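Long-range contacts in globin (Chloroflexus aurantiacus, PDB 5D1V), which binds heme and probably carries oxygen, as a member of the group II truncated hemoglobins: residues E8-E13 against G100-A105; R18-F23 against P43-Q48; H91-L96 against V108-F113. All blocks are in the same frame, centred on the assembly; numbering follows the deposited sequence.

Contact 1: residues E8-E13 against G100-A105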
loop_
_atom_site.group_PDB
_atom_site.type_symbol
_atom_site.label_atom_id
_atom_site.label_comp_id
_atom_site.label_asym_id
_atom_site.label_seq_id
_atom_site.Cartn_x
_atom_site.Cartn_y
_atom_site.Cartn_z
ATOM N N GLU A 8 -18.011 -2.245 17.658
ATOM C CA GLU A 8 -19.004 -1.187 17.904
ATOM C C GLU A 8 -18.594 0.094 17.206
ATOM O O GLU A 8 -19.416 0.760 16.579
ATOM C CB GLU A 8 -19.160 -0.911 19.405
ATOM C CG GLU A 8 -19.524 -2.113 20.274
ATOM C CD GLU A 8 -19.466 -1.795 21.780
ATOM O OE1 GLU A 8 -20.311 -0.995 22.245
ATOM O OE2 GLU A 8 -18.577 -2.335 22.490
ATOM N N GLN A 9 -17.313 0.436 17.320
ATOM C CA GLN A 9 -16.810 1.713 16.808
ATOM C C GLN A 9 -17.028 1.878 15.315
ATOM O O GLN A 9 -17.257 2.974 14.833
ATOM C CB GLN A 9 -15.331 1.856 17.089
ATOM C CG GLN A 9 -14.989 2.170 18.538
ATOM C CD GLN A 9 -13.511 1.992 18.812
ATOM O OE1 GLN A 9 -13.125 1.229 19.699
ATOM N NE2 GLN A 9 -12.673 2.682 18.040
ATOM N N ILE A 10 -16.938 0.788 14.568
ATOM C CA ILE A 10 -16.985 0.908 13.118
ATOM C C ILE A 10 -18.391 0.622 12.576
ATOM O O ILE A 10 -18.590 0.653 11.368
ATOM C CB ILE A 10 -15.902 -0.002 12.430
ATOM C CG1 ILE A 10 -16.272 -1.493 12.462
ATOM C CG2 ILE A 10 -14.504 0.246 13.050
ATOM C CD1 ILE A 10 -15.383 -2.330 11.544
ATOM N N GLY A 11 -19.366 0.380 13.459
ATOM C CA GLY A 11 -20.750 0.205 13.029
ATOM C C GLY A 11 -21.256 -1.231 13.001
ATOM O O GLY A 11 -22.336 -1.530 12.474
ATOM N N GLY A 12 -20.472 -2.135 13.562
ATOM C CA GLY A 12 -20.930 -3.498 13.751
ATOM C C GLY A 12 -21.042 -4.364 12.501
ATOM O O GLY A 12 -20.322 -4.193 11.509
ATOM N N GLU A 13 -21.969 -5.312 12.581
ATOM C CA GLU A 13 -22.138 -6.380 11.572
ATOM C C GLU A 13 -22.250 -5.841 10.160
ATOM O O GLU A 13 -21.653 -6.354 9.209
ATOM C CB GLU A 13 -23.391 -7.203 11.895
ATOM C CG GLU A 13 -23.651 -8.337 10.914
ATOM C CD GLU A 13 -24.748 -9.282 11.357
ATOM O OE1 GLU A 13 -25.532 -8.909 12.243
ATOM O OE2 GLU A 13 -24.817 -10.407 10.814
ATOM N N GLY A 100 -15.384 2.369 4.170
ATOM C CA GLY A 100 -15.543 3.563 4.971
ATOM C C GLY A 100 -15.224 3.400 6.448
ATOM O O GLY A 100 -15.797 4.083 7.287
ATOM N N VAL A 101 -14.286 2.526 6.773
ATOM C CA VAL A 101 -13.940 2.300 8.162
ATOM C C VAL A 101 -13.219 3.532 8.682
ATOM O O VAL A 101 -12.213 3.928 8.109
ATOM C CB VAL A 101 -13.071 1.052 8.320
ATOM C CG1 VAL A 101 -12.748 0.801 9.772
ATOM C CG2 VAL A 101 -13.779 -0.163 7.686
ATOM N N PRO A 102 -13.734 4.145 9.765
ATOM C CA PRO A 102 -13.150 5.365 10.320
ATOM C C PRO A 102 -11.861 5.132 11.086
ATOM O O PRO A 102 -11.648 4.038 11.623
ATOM C CB PRO A 102 -14.232 5.851 11.285
ATOM C CG PRO A 102 -14.805 4.598 11.807
ATOM C CD PRO A 102 -14.877 3.701 10.578
ATOM N N GLU A 103 -11.030 6.164 11.142
ATOM C CA GLU A 103 -9.859 6.167 12.017
ATOM C C GLU A 103 -10.327 6.555 13.417
ATOM O O GLU A 103 -11.328 7.259 13.561
ATOM C CB GLU A 103 -8.809 7.155 11.508
ATOM C CG GLU A 103 -8.274 6.838 10.146
ATOM C CD GLU A 103 -7.251 5.738 10.180
ATOM O OE1 GLU A 103 -6.710 5.372 9.111
ATOM O OE2 GLU A 103 -6.981 5.238 11.283
ATOM N N PRO A 104 -9.614 6.108 14.459
ATOM C CA PRO A 104 -8.421 5.257 14.504
ATOM C C PRO A 104 -8.687 3.750 14.349
ATOM O O PRO A 104 -7.736 2.965 14.223
ATOM C CB PRO A 104 -7.845 5.559 15.890
ATOM C CG PRO A 104 -9.049 5.919 16.712
ATOM C CD PRO A 104 -9.970 6.634 15.790
ATOM N N ALA A 105 -9.946 3.351 14.341
ATOM C CA ALA A 105 -10.266 1.932 14.334
ATOM C C ALA A 105 -9.659 1.262 13.109
ATOM O O ALA A 105 -9.155 0.149 13.203
ATOM C CB ALA A 105 -11.768 1.727 14.363
HETATM O O HOH W 1 -18.109 2.583 9.365
#

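Contact 2: residues R18-F23 against P43-Q48. With HEM (protoporphyrin IX containing Fe), chain C.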
loop_
_atom_site.group_PDB
_atom_site.type_symbol
_atom_site.label_atom_id
_atom_site.label_comp_id
_atom_site.label_asym_id
_atom_site.label_seq_id
_atom_site.Cartn_x
_atom_site.Cartn_y
_atom_site.Cartn_z
ATOM N N ARG A 18 -19.955 -5.235 4.497
ATOM C CA ARG A 18 -19.410 -4.390 3.414
ATOM C C ARG A 18 -17.926 -4.733 3.151
ATOM O O ARG A 18 -17.511 -4.868 1.990
ATOM C CB ARG A 18 -19.539 -2.890 3.721
ATOM C CG ARG A 18 -20.982 -2.401 3.892
ATOM C CD ARG A 18 -21.111 -0.884 3.722
ATOM N NE ARG A 18 -20.264 -0.138 4.644
ATOM C CZ ARG A 18 -20.582 0.131 5.900
ATOM N NH1 ARG A 18 -21.737 -0.283 6.409
ATOM N NH2 ARG A 18 -19.743 0.824 6.651
ATOM N N ILE A 19 -17.147 -4.853 4.222
ATOM C CA ILE A 19 -15.727 -5.168 4.121
ATOM C C ILE A 19 -15.547 -6.479 3.362
ATOM O O ILE A 19 -14.775 -6.549 2.422
ATOM C CB ILE A 19 -15.080 -5.249 5.517
ATOM C CG1 ILE A 19 -14.990 -3.861 6.159
ATOM C CG2 ILE A 19 -13.687 -5.812 5.427
ATOM C CD1 ILE A 19 -14.590 -3.890 7.639
ATOM N N VAL A 20 -16.250 -7.521 3.789
ATOM C CA VAL A 20 -16.007 -8.872 3.260
ATOM C C VAL A 20 -16.529 -8.973 1.829
ATOM O O VAL A 20 -15.906 -9.636 1.008
ATOM C CB VAL A 20 -16.639 -9.951 4.169
ATOM C CG1 VAL A 20 -16.541 -11.314 3.533
ATOM C CG2 VAL A 20 -15.961 -9.958 5.528
ATOM N N ASP A 21 -17.643 -8.311 1.523
ATOM C CA ASP A 21 -18.143 -8.282 0.147
ATOM C C ASP A 21 -17.067 -7.707 -0.796
ATOM O O ASP A 21 -16.835 -8.225 -1.885
ATOM C CB ASP A 21 -19.425 -7.444 0.002
ATOM C CG ASP A 21 -20.687 -8.150 0.517
ATOM O OD1 ASP A 21 -20.638 -9.320 0.943
ATOM O OD2 ASP A 21 -21.745 -7.505 0.469
ATOM N N ILE A 22 -16.435 -6.622 -0.388
ATOM C CA ILE A 22 -15.494 -5.928 -1.259
ATOM C C ILE A 22 -14.239 -6.793 -1.407
ATOM O O ILE A 22 -13.669 -6.948 -2.497
ATOM C CB ILE A 22 -15.194 -4.535 -0.709
ATOM C CG1 ILE A 22 -16.430 -3.652 -0.858
ATOM C CG2 ILE A 22 -14.038 -3.883 -1.470
ATOM C CD1 ILE A 22 -16.333 -2.351 -0.053
ATOM N N PHE A 23 -13.820 -7.370 -0.289
ATOM C CA PHE A 23 -12.623 -8.197 -0.249
ATOM C C PHE A 23 -12.835 -9.401 -1.171
ATOM O O PHE A 23 -12.005 -9.672 -2.026
ATOM C CB PHE A 23 -12.317 -8.630 1.179
ATOM C CG PHE A 23 -11.218 -9.637 1.280
ATOM C CD1 PHE A 23 -9.907 -9.243 1.109
ATOM C CD2 PHE A 23 -11.486 -10.967 1.535
ATOM C CE1 PHE A 23 -8.880 -10.142 1.201
ATOM C CE2 PHE A 23 -10.442 -11.894 1.621
ATOM C CZ PHE A 23 -9.142 -11.466 1.445
ATOM N N PRO A 43 -19.620 -20.461 1.776
ATOM C CA PRO A 43 -19.423 -20.846 3.179
ATOM C C PRO A 43 -18.208 -20.201 3.821
ATOM O O PRO A 43 -18.290 -19.734 4.949
ATOM C CB PRO A 43 -19.254 -22.370 3.114
ATOM C CG PRO A 43 -19.900 -22.779 1.835
ATOM C CD PRO A 43 -19.720 -21.633 0.879
ATOM N N GLY A 44 -17.094 -20.177 3.106
ATOM C CA GLY A 44 -15.867 -19.577 3.588
ATOM C C GLY A 44 -15.977 -18.076 3.781
ATOM O O GLY A 44 -15.417 -17.527 4.728
ATOM N N LYS A 45 -16.709 -17.411 2.888
ATOM C CA LYS A 45 -16.970 -15.984 3.007
ATOM C C LYS A 45 -17.682 -15.670 4.315
ATOM O O LYS A 45 -17.255 -14.765 5.035
ATOM C CB LYS A 45 -17.791 -15.488 1.810
ATOM C CG LYS A 45 -18.069 -14.015 1.797
ATOM C CD LYS A 45 -18.943 -13.667 0.570
ATOM C CE LYS A 45 -19.322 -12.199 0.612
ATOM N NZ LYS A 45 -20.607 -11.908 -0.073
ATOM N N GLU A 46 -18.722 -16.444 4.644
ATOM C CA GLU A 46 -19.451 -16.228 5.888
ATOM C C GLU A 46 -18.544 -16.499 7.086
ATOM O O GLU A 46 -18.587 -15.756 8.072
ATOM C CB GLU A 46 -20.712 -17.102 5.976
ATOM C CG GLU A 46 -21.412 -16.923 7.337
ATOM C CD GLU A 46 -22.762 -17.578 7.443
ATOM O OE1 GLU A 46 -22.976 -18.620 6.784
ATOM O OE2 GLU A 46 -23.602 -17.050 8.210
ATOM N N HIS A 47 -17.712 -17.539 6.993
ATOM C CA HIS A 47 -16.808 -17.879 8.086
ATOM C C HIS A 47 -15.833 -16.745 8.300
ATOM O O HIS A 47 -15.554 -16.373 9.446
ATOM C CB HIS A 47 -16.054 -19.193 7.812
ATOM C CG HIS A 47 -16.943 -20.391 7.837
ATOM N ND1 HIS A 47 -16.658 -21.553 7.149
ATOM C CD2 HIS A 47 -18.125 -20.601 8.460
ATOM C CE1 HIS A 47 -17.629 -22.421 7.349
ATOM N NE2 HIS A 47 -18.528 -21.872 8.146
ATOM N N GLN A 48 -15.325 -16.161 7.219
ATOM C CA GLN A 48 -14.378 -15.078 7.403
ATOM C C GLN A 48 -15.061 -13.857 8.047
ATOM O O GLN A 48 -14.492 -13.229 8.951
ATOM C CB GLN A 48 -13.741 -14.668 6.096
ATOM C CG GLN A 48 -12.569 -13.710 6.362
ATOM C CD GLN A 48 -12.109 -13.024 5.139
ATOM O OE1 GLN A 48 -12.912 -12.454 4.405
ATOM N NE2 GLN A 48 -10.801 -13.064 4.894
HETATM C CHA HEM C . -9.981 -19.056 5.136
HETATM C CHB HEM C . -8.755 -15.217 7.848
HETATM C CHC HEM C . -4.661 -14.732 5.240
HETATM C CHD HEM C . -6.567 -17.769 1.973
HETATM C C1A HEM C . -9.983 -18.101 6.120
HETATM C C2A HEM C . -10.907 -18.031 7.240
HETATM C C3A HEM C . -10.559 -16.977 7.991
HETATM C C4A HEM C . -9.398 -16.344 7.369
HETATM C CMA HEM C . -11.194 -16.410 9.298
HETATM C CAA HEM C . -12.056 -19.036 7.483
HETATM C CBA HEM C . -11.576 -19.990 8.590
HETATM C CGA HEM C . -12.590 -21.111 8.733
HETATM O O1A HEM C . -12.713 -21.950 7.811
HETATM O O2A HEM C . -13.273 -21.181 9.777
HETATM C C1B HEM C . -7.528 -14.757 7.390
HETATM C C2B HEM C . -6.735 -13.696 7.970
HETATM C C3B HEM C . -5.601 -13.597 7.240
HETATM C C4B HEM C . -5.657 -14.548 6.178
HETATM C CMB HEM C . -7.158 -12.866 9.206
HETATM C CAB HEM C . -4.390 -12.646 7.365
HETATM C CBB HEM C . -4.513 -11.548 8.112
HETATM C C1C HEM C . -4.813 -15.488 4.103
HETATM C C2C HEM C . -3.889 -15.560 2.981
HETATM C C3C HEM C . -4.451 -16.423 2.095
HETATM C C4C HEM C . -5.721 -16.883 2.602
HETATM C CMC HEM C . -2.531 -14.802 2.915
HETATM C CAC HEM C . -3.925 -16.822 0.717
HETATM C CBC HEM C . -3.178 -15.900 0.120
HETATM C C1D HEM C . -7.620 -18.435 2.558
HETATM C C2D HEM C . -8.374 -19.549 1.993
HETATM C C3D HEM C . -9.313 -19.909 2.888
HETATM C C4D HEM C . -9.183 -19.026 4.030
HETATM C CMD HEM C . -8.099 -20.190 0.624
HETATM C CAD HEM C . -10.355 -21.032 2.763
HETATM C CBD HEM C . -11.647 -20.406 2.257
HETATM C CGD HEM C . -12.747 -21.419 2.141
HETATM O O1D HEM C . -13.751 -21.097 1.455
HETATM O O2D HEM C . -12.615 -22.537 2.710
HETATM N NA HEM C . -9.068 -17.063 6.246
HETATM N NB HEM C . -6.838 -15.258 6.306
HETATM N NC HEM C . -5.882 -16.324 3.843
HETATM N ND HEM C . -8.148 -18.161 3.793
HETATM FE FE HEM C . -7.486 -16.681 5.005
HETATM O O HOH W 2 -8.752 -15.324 3.899
#

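Contact 3: residues H91-L96 against V108-F113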
loop_
_atom_site.group_PDB
_atom_site.type_symbol
_atom_site.label_atom_id
_atom_site.label_comp_id
_atom_site.label_asym_id
_atom_site.label_seq_id
_atom_site.Cartn_x
_atom_site.Cartn_y
_atom_site.Cartn_z
ATOM N N HIS A 91 -5.865 -6.515 -1.009
ATOM C CA HIS A 91 -7.304 -6.492 -1.146
ATOM C C HIS A 91 -7.993 -6.193 0.169
ATOM O O HIS A 91 -9.014 -5.514 0.175
ATOM C CB HIS A 91 -7.789 -7.805 -1.739
ATOM C CG HIS A 91 -7.247 -8.051 -3.109
ATOM N ND1 HIS A 91 -7.194 -7.064 -4.070
ATOM C CD2 HIS A 91 -6.731 -9.162 -3.682
ATOM C CE1 HIS A 91 -6.659 -7.555 -5.170
ATOM N NE2 HIS A 91 -6.368 -8.824 -4.960
ATOM N N MET A 92 -7.434 -6.653 1.288
ATOM C CA MET A 92 -8.096 -6.370 2.558
ATOM C C MET A 92 -7.888 -4.921 2.926
ATOM O O MET A 92 -8.789 -4.255 3.455
ATOM C CB MET A 92 -7.604 -7.259 3.706
ATOM C CG MET A 92 -8.415 -7.016 5.019
ATOM S SD MET A 92 -10.189 -7.411 4.861
ATOM C CE MET A 92 -10.154 -9.187 4.848
ATOM N N LEU A 93 -6.704 -4.389 2.679
ATOM C CA LEU A 93 -6.544 -2.974 2.969
ATOM C C LEU A 93 -7.465 -2.118 2.094
ATOM O O LEU A 93 -8.038 -1.133 2.567
ATOM C CB LEU A 93 -5.082 -2.569 2.799
ATOM C CG LEU A 93 -4.191 -3.294 3.802
ATOM C CD1 LEU A 93 -2.756 -2.772 3.685
ATOM C CD2 LEU A 93 -4.677 -3.195 5.231
ATOM N N ALA A 94 -7.612 -2.475 0.823
ATOM C CA ALA A 94 -8.522 -1.738 -0.047
ATOM C C ALA A 94 -9.947 -1.839 0.471
ATOM O O ALA A 94 -10.698 -0.859 0.448
ATOM C CB ALA A 94 -8.431 -2.251 -1.479
ATOM N N ALA A 95 -10.329 -3.016 0.951
ATOM C CA ALA A 95 -11.693 -3.216 1.430
ATOM C C ALA A 95 -11.990 -2.304 2.643
ATOM O O ALA A 95 -13.076 -1.734 2.721
ATOM C CB ALA A 95 -11.924 -4.679 1.773
ATOM N N LEU A 96 -11.035 -2.173 3.575
ATOM C CA LEU A 96 -11.191 -1.253 4.710
ATOM C C LEU A 96 -11.400 0.167 4.248
ATOM O O LEU A 96 -12.256 0.890 4.762
ATOM C CB LEU A 96 -9.970 -1.289 5.606
ATOM C CG LEU A 96 -9.703 -2.613 6.310
ATOM C CD1 LEU A 96 -8.431 -2.436 7.140
ATOM C CD2 LEU A 96 -10.883 -3.038 7.201
ATOM N N VAL A 108 -6.108 0.192 13.625
ATOM C CA VAL A 108 -5.978 -0.998 14.492
ATOM C C VAL A 108 -6.172 -2.256 13.648
ATOM O O VAL A 108 -5.411 -3.213 13.757
ATOM C CB VAL A 108 -6.984 -0.981 15.681
ATOM C CG1 VAL A 108 -6.886 -2.286 16.488
ATOM C CG2 VAL A 108 -6.750 0.242 16.606
ATOM N N MET A 109 -7.201 -2.245 12.809
ATOM C CA MET A 109 -7.511 -3.359 11.930
ATOM C C MET A 109 -6.356 -3.615 10.949
ATOM O O MET A 109 -5.939 -4.758 10.781
ATOM C CB MET A 109 -8.805 -3.096 11.173
ATOM C CG MET A 109 -9.972 -2.999 12.087
ATOM S SD MET A 109 -11.548 -2.643 11.272
ATOM C CE MET A 109 -11.969 -4.273 10.743
ATOM N N GLU A 110 -5.825 -2.555 10.353
ATOM C CA GLU A 110 -4.654 -2.655 9.472
ATOM C C GLU A 110 -3.458 -3.260 10.205
ATOM O O GLU A 110 -2.773 -4.178 9.706
ATOM C CB GLU A 110 -4.279 -1.276 8.911
ATOM C CG GLU A 110 -2.844 -1.264 8.328
ATOM C CD GLU A 110 -2.591 -0.083 7.415
ATOM O OE1 GLU A 110 -3.502 0.749 7.292
ATOM O OE2 GLU A 110 -1.474 0.018 6.859
ATOM N N ASN A 111 -3.228 -2.803 11.424
ATOM C CA ASN A 111 -2.084 -3.293 12.180
ATOM C C ASN A 111 -2.239 -4.803 12.389
ATOM O O ASN A 111 -1.298 -5.573 12.219
ATOM C CB ASN A 111 -1.957 -2.600 13.534
ATOM C CG ASN A 111 -1.740 -1.085 13.439
ATOM O OD1 ASN A 111 -1.276 -0.558 12.415
ATOM N ND2 ASN A 111 -2.005 -0.384 14.536
ATOM N N TYR A 112 -3.447 -5.222 12.760
ATOM C CA TYR A 112 -3.695 -6.624 13.001
ATOM C C TYR A 112 -3.477 -7.438 11.699
ATOM O O TYR A 112 -2.787 -8.471 11.699
ATOM C CB TYR A 112 -5.106 -6.849 13.535
ATOM C CG TYR A 112 -5.491 -8.301 13.422
ATOM C CD1 TYR A 112 -4.938 -9.243 14.269
ATOM C CD2 TYR A 112 -6.356 -8.725 12.431
ATOM C CE1 TYR A 112 -5.256 -10.587 14.141
ATOM C CE2 TYR A 112 -6.688 -10.060 12.294
ATOM C CZ TYR A 112 -6.137 -10.985 13.153
ATOM O OH TYR A 112 -6.463 -12.317 12.985
ATOM N N PHE A 113 -4.027 -6.953 10.589
ATOM C CA PHE A 113 -3.946 -7.668 9.317
ATOM C C PHE A 113 -2.500 -7.816 8.833
ATOM O O PHE A 113 -2.123 -8.855 8.276
ATOM C CB PHE A 113 -4.784 -6.949 8.259
ATOM C CG PHE A 113 -6.272 -7.095 8.441
ATOM C CD1 PHE A 113 -6.835 -8.303 8.793
ATOM C CD2 PHE A 113 -7.106 -6.001 8.266
ATOM C CE1 PHE A 113 -8.222 -8.432 8.944
ATOM C CE2 PHE A 113 -8.480 -6.122 8.416
ATOM C CZ PHE A 113 -9.032 -7.333 8.756
#

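Contact 1: residues E8-E13 against G100-A105
I10 carries this contact through a single branch, its CG2 methyl. I10 CG2 lies 3.4 Å from A105 CB, tighter than usual carbon packing. The same methyl meets V101, whose side chain crosses that of I10 obliquely, with I10 CG2 and V101 CG1 3.8 Å apart. The I10 torsions explain the approach: CG1 takes the crowded position between the backbone N and the carbonyl carbon (chi1 74°), and CG2 stands anti to the carbonyl carbon. On the solvent side, Q9 extends its chain so that its far end lies against the A105 methyl, while its backbone O is 4.2 Å from P102 CG. Contacts of I10 with F16 and of V101 with I19, both on helix 13-28, extend the apolar cluster inward.

The core of the contact is apolar, but the backbones are also linked through a water, which donates to I10 O over 2.8 Å and, weakly, to G100 O over 3.5 Å. I10 O receives a further hydrogen bond from T15 OG1. G11, with positive phi (103°), and G100 each close a preceding helix in a Schellman motif, and G12 is the N-cap of the next helix. I10, just before G11, packs on V101, just after G100, where the turn after helix 6-9 meets the loop joining helices 82-98 and 105-119, the G-H corner of the truncated globin fold.

Contact 2: residues R18-F23 against P43-Q48
D21 OD1 is gripped by one bond across the interface, a salt bridge in which K45 NZ donates over 2.8 Å. The ammonium arrives from above the carboxylate plane, 41° out of it. The CB of D21 points away from the partner helix, but the carboxylate end turns back and the extended K45 chain comes to meet it, crossing V20 with K45 CG 3.6 Å from V20 CG1. An alanine in place of K45 would remove both the ion pair and the aliphatic cover on V20, and would probably loosen this side of the helix pair.

The two segments run at 140° with axes 10.2 Å apart, as the B and E helices do in the 2-on-2 globin sandwich. Deeper in, F23 and Q48 cross at about a right angle, ring and amide planes 48° apart, with Q48 NE2 3.5 Å from F23 CE2. Q48 OE1 is buried without a polar partner. F23 also makes an edge-to-face pair with heme-binding W88.

G44, H47 and Q48 turn the helix toward the heme, where HEM FE binds a water at 2.2 Å. G44 CA lies 3.4 Å from HEM O1D, where a CB would clash. H47, a predicted distal ligand, instead borders the other propionate.

Contact 3: residues H91-L96 against V108-F113
A methionine methylene, more than its sulfur, sits on an aromatic face here: M92 CG is 3.7 Å from the centroid of the F113 ring and 18° off its normal, a CH-pi contact. The sulfur takes part obliquely, M92 SD being 4.5 Å from the same F113 centroid and 31° off the normal, so the pair also counts as Met-aromatic. M92 CG stands anti to its backbone N, and bends at chi2 and chi3 fold the thioether back beside the ring.

L96 meets F113 differently, tip to tip, with CD1 in the ring plane 3.9 Å from F113 CE2. One ring is therefore fitted by one residue over a face and another at the edge, which should restrict its rotation. The segments are antiparallel at 172°, axes 10.7 Å apart, and form the G-H pair of the 2-on-2 globin sandwich.

One turn earlier in helix 105-119, M109 bends at chi3 and places its CE 3.9 Å from L96 CD2. Toward the outer side, L93 crosses the aliphatic part of E110 at about a right angle, with L93 CD2 4.1 Å from E110 CG. The E110 carboxylate forms a salt bridge through OE2 with R114 NE.

How the contacts relate
Contacts 2 and 3 lie within the two helix pairs of the globin sandwich, with about 13 Å between their centres, and they meet where F23 CD1 approaches M92 N at 3.6 Å. Contact 1 closes the end of this sandwich remote from the heme. It joins contact 3, with about 12 Å between centres, through a probable hydrogen bond from V101 N to L96 O (3.3 Å) and through I10 CD1 on M109 SD (3.9 Å). It joins contact 2 where V101 CG2 reaches I19 CD1 at 3.8 Å. Contacts 2 and 3 both border the pocket, the F113 side chain lying about 4 Å from the heme, whereas the I10 side chain is about 14 Å from it.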